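Local coordinates for putative flagellar protein FliS (PDB 4YOK) that is of unknown function, pairing a prealbumin-like N-terminal domain with a C-terminal domain of the E-set (immunoglobulin-like) clan, at residues P100-I104 with V185-A189. Coordinates in Å, arbitrary orientation, origin at the centre of the assembly. Residues are numbered along the deposited sequence.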
loop_
_atom_site.group_PDB
_atom_site.type_symbol
_atom_site.label_atom_id
_atom_site.label_comp_id
_atom_site.label_asym_id
_atom_site.label_seq_id
_atom_site.Cartn_x
_atom_site.Cartn_y
_atom_site.Cartn_z
ATOM N N PRO A 100 0.641 0.336 11.183
ATOM C CA PRO A 100 1.805 0.112 10.300
ATOM C C PRO A 100 3.103 0.044 11.091
ATOM O O PRO A 100 3.189 0.658 12.153
ATOM C CB PRO A 100 1.807 1.337 9.369
ATOM C CG PRO A 100 0.458 2.004 9.554
ATOM C CD PRO A 100 0.010 1.649 10.937
ATOM N N TYR A 101 4.123 -0.669 10.572
ATOM C CA TYR A 101 5.447 -0.718 11.228
ATOM C C TYR A 101 6.118 0.650 11.091
ATOM O O TYR A 101 6.676 1.172 12.048
ATOM C CB TYR A 101 6.319 -1.798 10.560
ATOM C CG TYR A 101 5.803 -3.193 10.798
ATOM C CD1 TYR A 101 5.775 -3.735 12.085
ATOM C CD2 TYR A 101 5.276 -3.949 9.754
ATOM C CE1 TYR A 101 5.244 -5.001 12.323
ATOM C CE2 TYR A 101 4.800 -5.247 9.973
ATOM C CZ TYR A 101 4.791 -5.765 11.259
ATOM O OH TYR A 101 4.302 -7.021 11.509
ATOM N N PHE A 102 6.014 1.227 9.887
ATOM C CA PHE A 102 6.597 2.511 9.499
ATOM C C PHE A 102 5.636 3.353 8.671
ATOM O O PHE A 102 4.751 2.829 8.004
ATOM C CB PHE A 102 7.881 2.296 8.648
ATOM C CG PHE A 102 8.963 1.545 9.389
ATOM C CD1 PHE A 102 9.771 2.198 10.320
ATOM C CD2 PHE A 102 9.139 0.175 9.198
ATOM C CE1 PHE A 102 10.733 1.490 11.055
ATOM C CE2 PHE A 102 10.116 -0.529 9.920
ATOM C CZ PHE A 102 10.885 0.131 10.862
HETATM N N MSE A 103 5.831 4.665 8.724
HETATM C CA MSE A 103 5.118 5.626 7.896
HETATM C C MSE A 103 6.177 6.468 7.172
HETATM O O MSE A 103 7.201 6.814 7.758
HETATM C CB MSE A 103 4.138 6.512 8.705
HETATM C CG MSE A 103 2.922 5.756 9.245
HETATM SE SE MSE A 103 1.647 5.162 7.840
HETATM C CE MSE A 103 0.976 6.918 7.340
ATOM N N ILE A 104 5.909 6.792 5.911
ATOM C CA ILE A 104 6.749 7.643 5.075
ATOM C C ILE A 104 6.049 8.993 5.009
ATOM O O ILE A 104 4.836 9.030 4.810
ATOM C CB ILE A 104 6.947 7.030 3.655
ATOM C CG1 ILE A 104 7.604 5.639 3.711
ATOM C CG2 ILE A 104 7.736 7.982 2.734
ATOM C CD1 ILE A 104 7.436 4.823 2.399
ATOM N N VAL A 185 8.393 5.678 -3.466
ATOM C CA VAL A 185 9.395 5.091 -2.581
ATOM C C VAL A 185 8.682 4.036 -1.725
ATOM O O VAL A 185 7.474 4.163 -1.482
ATOM C CB VAL A 185 10.234 6.076 -1.739
ATOM C CG1 VAL A 185 11.169 6.902 -2.634
ATOM C CG2 VAL A 185 9.363 6.972 -0.861
ATOM N N GLY A 186 9.423 3.015 -1.318
ATOM C CA GLY A 186 8.882 1.939 -0.490
ATOM C C GLY A 186 9.767 1.629 0.697
ATOM O O GLY A 186 10.980 1.820 0.629
ATOM N N VAL A 187 9.160 1.176 1.803
ATOM C CA VAL A 187 9.860 0.778 3.023
ATOM C C VAL A 187 9.278 -0.566 3.471
ATOM O O VAL A 187 8.075 -0.683 3.732
ATOM C CB VAL A 187 9.813 1.842 4.161
ATOM C CG1 VAL A 187 10.445 1.302 5.449
ATOM C CG2 VAL A 187 10.503 3.145 3.729
ATOM N N LEU A 188 10.140 -1.573 3.513
ATOM C CA LEU A 188 9.808 -2.924 3.957
ATOM C C LEU A 188 10.422 -3.168 5.337
ATOM O O LEU A 188 11.611 -2.956 5.528
ATOM C CB LEU A 188 10.338 -3.961 2.944
ATOM C CG LEU A 188 10.117 -5.436 3.306
ATOM C CD1 LEU A 188 8.633 -5.826 3.148
ATOM C CD2 LEU A 188 11.003 -6.341 2.437
ATOM N N ALA A 189 9.603 -3.626 6.279
ATOM C CA ALA A 189 9.994 -3.967 7.645
ATOM C C ALA A 189 10.498 -5.398 7.714
ATOM O O ALA A 189 9.970 -6.264 7.002
ATOM C CB ALA A 189 8.787 -3.809 8.557
#
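Start with Ile-104, which buries 76 Å² against the facing strand. Its CD1 comes to 3.7 Å from CG2 of Val-187 and 3.9 Å from the carbonyl O of Val-185, while Ile-104 CG2 packs on CG2 of Val-185 at 4.1 Å, so one isoleucine spans the gap between two residues on the same face of strand 185-189. At the other end Ala-189 gives up 60 Å² between two aromatic rings: its CB sits 3.7 Å from CD2 of Tyr-101 and 3.8 Å from CE2 of Phe-102, at the edge of the Phe-102 ring. Val-187 lies midway, and its CG1 reaches CD2 of Phe-102 at 4.1 Å. No hydrogen bond crosses the interface. The strand axes run almost exactly antiparallel, at 172°, yet stay 8.2 Å apart at closest approach, too far for backbone pairing; this is face-to-face packing between two sheets, the core arrangement of a beta sandwich, as expected for an E-set domain. Leu-188 and Met-103 direct their CA-to-CB bonds away from the partner strand, while Gly-186 lends only backbone, its C 4.3 Å from CD1 of Ile-104. Phe-102 also packs on Ile-122 and Arg-124 of strand 115-124, next to strand 102-111 in one sheet, and on Ile-131 at the start of strand 131-139, which flanks strand 182-189 in the other. Behind the first sheet, Met-103 touches Tyr-18 of strand 9-18, in the N-terminal domain.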